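Local coordinates for DNA mismatch repair protein MLH3 (Saccharomyces cerevisiae S288C, PDB 6RMN), which takes part in DNA mismatch repair, correcting insertion-deletion loops as a component of the MutLbeta heterodimer, and is represented here by its zinc-binding C-terminal domain, at residues Ser98-Lys101 and Gly106-Thr109; Lys101-Gly106 and Leu156-Ser161. All coordinates share one frame; numbering follows the deposited sequence.

Along the chain, helix 87-101 comes first and supplies S98-K101, which strand residues G106-T109 meet in contact 1 after a loop of four residues. Contact 2 starts from that same short connection, K101-G106, and reaches about 50 residues onward to L156-S161, in the loop between helices 136-151 and 183-196. The loop it closes holds the rest of strand 106-110, strand 117-124 and helices 126-132 and 136-151. The two spans, 98-109 and 101-161, overlap from K101 to T109, so neither lies wholly within the other. Their centres lie 9 Å apart, and E99 of contact 1 hydrogen-bonds through OE2 to M158 N in contact 2. Helix end, strand 106-110 and distant loop are tied together.

Contact 1: residues Ser98-Lys101 and Gly106-Thr109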
loop_
_atom_site.group_PDB
_atom_site.type_symbol
_atom_site.label_atom_id
_atom_site.label_comp_id
_atom_site.label_asym_id
_atom_site.label_seq_id
_atom_site.Cartn_x
_atom_site.Cartn_y
_atom_site.Cartn_z
ATOM N N SER B 98 -36.683 -15.003 -32.564
ATOM C CA SER B 98 -37.077 -13.940 -31.628
ATOM C C SER B 98 -35.965 -13.654 -30.613
ATOM O O SER B 98 -35.691 -12.487 -30.298
ATOM C CB SER B 98 -38.349 -14.353 -30.892
ATOM O OG SER B 98 -38.183 -15.617 -30.264
ATOM N N GLU B 99 -35.320 -14.722 -30.119
ATOM C CA GLU B 99 -34.216 -14.643 -29.167
ATOM C C GLU B 99 -32.965 -13.986 -29.785
ATOM O O GLU B 99 -32.393 -13.075 -29.173
ATOM C CB GLU B 99 -33.921 -16.033 -28.580
ATOM C CG GLU B 99 -33.268 -16.014 -27.209
ATOM C CD GLU B 99 -33.828 -15.026 -26.204
ATOM O OE1 GLU B 99 -35.068 -14.984 -26.035
ATOM O OE2 GLU B 99 -33.022 -14.296 -25.584
ATOM N N PHE B 100 -32.590 -14.392 -31.023
ATOM C CA PHE B 100 -31.428 -13.826 -31.730
ATOM C C PHE B 100 -31.593 -12.350 -32.093
ATOM O O PHE B 100 -30.590 -11.646 -32.149
ATOM C CB PHE B 100 -31.054 -14.658 -32.961
ATOM C CG PHE B 100 -30.251 -15.901 -32.650
ATOM C CD1 PHE B 100 -28.874 -15.831 -32.460
ATOM C CD2 PHE B 100 -30.871 -17.144 -32.547
ATOM C CE1 PHE B 100 -28.130 -16.984 -32.178
ATOM C CE2 PHE B 100 -30.128 -18.292 -32.261
ATOM C CZ PHE B 100 -28.763 -18.206 -32.077
ATOM N N LYS B 101 -32.850 -11.874 -32.323
ATOM C CA LYS B 101 -33.160 -10.466 -32.647
ATOM C C LYS B 101 -32.745 -9.520 -31.509
ATOM O O LYS B 101 -32.321 -8.401 -31.783
ATOM C CB LYS B 101 -34.661 -10.260 -32.976
ATOM C CG LYS B 101 -35.173 -10.958 -34.240
ATOM C CD LYS B 101 -34.992 -10.130 -35.524
ATOM C CE LYS B 101 -35.434 -10.883 -36.760
ATOM N NZ LYS B 101 -34.995 -10.200 -38.005
ATOM N N GLY B 106 -30.348 -10.703 -36.935
ATOM C CA GLY B 106 -31.599 -10.771 -37.675
ATOM C C GLY B 106 -31.523 -11.696 -38.866
ATOM O O GLY B 106 -30.694 -11.491 -39.750
ATOM N N TYR B 107 -32.369 -12.732 -38.897
ATOM C CA TYR B 107 -32.375 -13.673 -40.013
ATOM C C TYR B 107 -33.775 -14.087 -40.445
ATOM O O TYR B 107 -34.767 -13.705 -39.813
ATOM C CB TYR B 107 -31.482 -14.913 -39.739
ATOM C CG TYR B 107 -31.802 -15.687 -38.478
ATOM C CD1 TYR B 107 -32.912 -16.528 -38.413
ATOM C CD2 TYR B 107 -30.971 -15.619 -37.366
ATOM C CE1 TYR B 107 -33.203 -17.252 -37.259
ATOM C CE2 TYR B 107 -31.247 -16.343 -36.210
ATOM C CZ TYR B 107 -32.367 -17.157 -36.160
ATOM O OH TYR B 107 -32.636 -17.886 -35.030
ATOM N N GLU B 108 -33.836 -14.870 -41.541
ATOM C CA GLU B 108 -35.033 -15.474 -42.127
ATOM C C GLU B 108 -34.688 -16.911 -42.509
ATOM O O GLU B 108 -33.623 -17.151 -43.082
ATOM C CB GLU B 108 -35.521 -14.695 -43.371
ATOM C CG GLU B 108 -36.109 -13.316 -43.086
ATOM C CD GLU B 108 -37.326 -13.245 -42.178
ATOM O OE1 GLU B 108 -38.211 -14.126 -42.283
ATOM O OE2 GLU B 108 -37.400 -12.292 -41.367
ATOM N N THR B 109 -35.569 -17.865 -42.160
ATOM C CA THR B 109 -35.410 -19.290 -42.484
ATOM C C THR B 109 -36.136 -19.589 -43.807
ATOM O O THR B 109 -37.353 -19.388 -43.903
ATOM C CB THR B 109 -35.841 -20.194 -41.313
ATOM O OG1 THR B 109 -37.037 -19.685 -40.716
ATOM C CG2 THR B 109 -34.760 -20.339 -40.260
#
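F100 and Y107 form the apolar part of this contact, their ring centroids 5.6 Å apart and their planes inclined at 58°, a tilted pairing that fits neither a flat stack nor an edge-to-face one. F100 CD2 lies in the plane of the Y107 ring at its edge, 3.1 Å from Y107 OH, which is close for a carbon and an oxygen. Nearer the backbone, F100 CB packs 3.7 Å from Y107 CE2. Y107 reaches this place because its CG sits between the backbone N and the carbonyl carbon (chi1 56°). The second meeting is packing, not a bond: the chain of K101, bent at chi2 (-87°), runs alongside the start of the strand with CD and CE near G106 CA, and ends with K101 NZ 3.5 Å from G106 CA. K101 NZ also stands 4.6 Å from E108 OE2, too far for a salt bridge but near enough for a probable weak attraction.

Further out, the hydroxyl of Y107 is hydrogen-bonded to the carbonyl O of F93, two turns before F100 on helix 87-101, which fixes the far end of the ring, while the F93 ring meets it edge-to-face. H146 meets the F100 ring edge-to-face, and L143 of helix 136-151 also touches F100. Backbone bonds from G106 and E108 to strand 117-124 hold the second segment in its sheet. The whole is a helix-turn-strand connection, in which the chain leaves helix 87-101, reverses in four residues and enters strand 106-110, the helix packing on an antiparallel sheet (alpha+beta).

Contact 2: residues Lys101-Gly106 and Leu156-Ser161; sequences KKWGIG and LPMDLS
A Schellman motif ends helix 87-101 here, and its type I turn, K101-G104, carries the two side chains that reach the loop L156-S161. G104 is its C-prime residue, with a positive phi; its N bonds to K101 O at 3.2 Å, and I105 N bonds back to F100 O. K102 NZ donates to M158 O at 2.7 Å, with a C=O...N angle of 150° and the donor tilted 17° from the carbonyl plane. With its chain extended beyond CG, K102 reaches obliquely across M158, its CD 3.8 Å from M158 CB, and a salt bridge to E99 OE1 gives the ammonium a second partner. E99 OE2 in turn accepts from M158 N, so one carboxylate steadies both the lysine and the backbone it grips. A methionine in place of K102 would probably leave M158 O without this donor and E99 without its opposite charge, setting the loop freer to shift.

Along the lysine, K102 CG passes 3.8 Å from L160 CD1, the two side chains running in opposite directions. W103 and M158 cross at about a right angle in a Met-aromatic contact, M158 SD being 5.1 Å from the centroid of the W103 six-membered ring and 58° off its normal. V68 of helix 48-69 touches both residues, placing the indole against the helix that also contributes zinc ligands. The tightest apolar approach between the segments is that of M158 CG to W103 CZ2, at 3.3 Å.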
loop_
_atom_site.group_PDB
_atom_site.type_symbol
_atom_site.label_atom_id
_atom_site.label_comp_id
_atom_site.label_asym_id
_atom_site.label_seq_id
_atom_site.Cartn_x
_atom_site.Cartn_y
_atom_site.Cartn_z
ATOM N N LYS B 101 -32.850 -11.874 -32.323
ATOM C CA LYS B 101 -33.160 -10.466 -32.647
ATOM C C LYS B 101 -32.745 -9.520 -31.509
ATOM O O LYS B 101 -32.321 -8.401 -31.783
ATOM C CB LYS B 101 -34.661 -10.260 -32.976
ATOM C CG LYS B 101 -35.173 -10.958 -34.240
ATOM C CD LYS B 101 -34.992 -10.130 -35.524
ATOM C CE LYS B 101 -35.434 -10.883 -36.760
ATOM N NZ LYS B 101 -34.995 -10.200 -38.005
ATOM N N LYS B 102 -32.844 -9.973 -30.249
ATOM C CA LYS B 102 -32.468 -9.198 -29.051
ATOM C C LYS B 102 -30.967 -8.866 -29.008
ATOM O O LYS B 102 -30.571 -7.894 -28.362
ATOM C CB LYS B 102 -32.857 -9.958 -27.770
ATOM C CG LYS B 102 -34.343 -10.266 -27.652
ATOM C CD LYS B 102 -34.603 -11.227 -26.512
ATOM C CE LYS B 102 -36.037 -11.665 -26.496
ATOM N NZ LYS B 102 -36.324 -12.570 -25.360
ATOM N N TRP B 103 -30.140 -9.687 -29.680
ATOM C CA TRP B 103 -28.691 -9.519 -29.756
ATOM C C TRP B 103 -28.232 -8.921 -31.092
ATOM O O TRP B 103 -27.046 -8.961 -31.393
ATOM C CB TRP B 103 -27.986 -10.858 -29.480
ATOM C CG TRP B 103 -28.299 -11.420 -28.127
ATOM C CD1 TRP B 103 -29.156 -12.445 -27.840
ATOM C CD2 TRP B 103 -27.821 -10.927 -26.865
ATOM N NE1 TRP B 103 -29.205 -12.651 -26.478
ATOM C CE2 TRP B 103 -28.405 -11.723 -25.855
ATOM C CE3 TRP B 103 -26.944 -9.892 -26.491
ATOM C CZ2 TRP B 103 -28.113 -11.541 -24.498
ATOM C CZ3 TRP B 103 -26.676 -9.699 -25.143
ATOM C CH2 TRP B 103 -27.284 -10.495 -24.163
ATOM N N GLY B 104 -29.165 -8.363 -31.865
ATOM C CA GLY B 104 -28.876 -7.737 -33.149
ATOM C C GLY B 104 -28.682 -8.699 -34.305
ATOM O O GLY B 104 -28.313 -8.271 -35.403
ATOM N N ILE B 105 -28.933 -10.000 -34.077
ATOM C CA ILE B 105 -28.790 -11.040 -35.095
ATOM C C ILE B 105 -30.167 -11.256 -35.730
ATOM O O ILE B 105 -31.044 -11.860 -35.113
ATOM C CB ILE B 105 -28.148 -12.343 -34.505
ATOM C CG1 ILE B 105 -26.776 -12.050 -33.841
ATOM C CG2 ILE B 105 -28.043 -13.467 -35.562
ATOM C CD1 ILE B 105 -26.487 -12.841 -32.621
ATOM N N GLY B 106 -30.348 -10.703 -36.935
ATOM C CA GLY B 106 -31.599 -10.771 -37.675
ATOM C C GLY B 106 -31.523 -11.696 -38.866
ATOM O O GLY B 106 -30.694 -11.491 -39.750
ATOM N N LEU B 156 -30.229 -19.371 -20.342
ATOM C CA LEU B 156 -31.665 -19.100 -20.368
ATOM C C LEU B 156 -31.955 -17.869 -21.223
ATOM O O LEU B 156 -31.024 -17.095 -21.462
ATOM C CB LEU B 156 -32.333 -19.053 -18.966
ATOM C CG LEU B 156 -31.758 -18.171 -17.869
ATOM C CD1 LEU B 156 -32.278 -16.740 -17.975
ATOM C CD2 LEU B 156 -32.184 -18.695 -16.520
ATOM N N PRO B 157 -33.187 -17.707 -21.775
ATOM C CA PRO B 157 -33.449 -16.556 -22.664
ATOM C C PRO B 157 -33.453 -15.193 -21.972
ATOM O O PRO B 157 -33.674 -15.111 -20.762
ATOM C CB PRO B 157 -34.819 -16.884 -23.287
ATOM C CG PRO B 157 -35.102 -18.317 -22.926
ATOM C CD PRO B 157 -34.393 -18.553 -21.644
ATOM N N MET B 158 -33.197 -14.129 -22.750
ATOM C CA MET B 158 -33.172 -12.748 -22.268
ATOM C C MET B 158 -34.570 -12.263 -21.946
ATOM O O MET B 158 -35.349 -12.008 -22.863
ATOM C CB MET B 158 -32.542 -11.809 -23.315
ATOM C CG MET B 158 -31.098 -11.518 -23.077
ATOM S SD MET B 158 -30.713 -10.734 -21.495
ATOM C CE MET B 158 -31.270 -9.116 -21.792
ATOM N N ASP B 159 -34.898 -12.118 -20.657
ATOM C CA ASP B 159 -36.220 -11.617 -20.313
ATOM C C ASP B 159 -36.201 -10.091 -20.293
ATOM O O ASP B 159 -35.485 -9.486 -19.483
ATOM C CB ASP B 159 -36.762 -12.219 -19.011
ATOM C CG ASP B 159 -38.276 -12.246 -18.971
ATOM O OD1 ASP B 159 -38.882 -12.951 -19.808
ATOM O OD2 ASP B 159 -38.858 -11.559 -18.106
ATOM N N LEU B 160 -36.946 -9.481 -21.237
ATOM C CA LEU B 160 -37.057 -8.030 -21.404
ATOM C C LEU B 160 -38.389 -7.477 -20.855
ATOM O O LEU B 160 -38.634 -6.269 -20.953
ATOM C CB LEU B 160 -36.837 -7.614 -22.880
ATOM C CG LEU B 160 -35.534 -8.066 -23.576
ATOM C CD1 LEU B 160 -35.547 -7.702 -25.045
ATOM C CD2 LEU B 160 -34.317 -7.457 -22.940
ATOM N N SER B 161 -39.226 -8.360 -20.242
ATOM C CA SER B 161 -40.525 -8.030 -19.630
ATOM C C SER B 161 -40.380 -7.052 -18.460
ATOM O O SER B 161 -41.287 -6.256 -18.214
ATOM C CB SER B 161 -41.224 -9.298 -19.147
ATOM O OG SER B 161 -41.686 -10.087 -20.230
#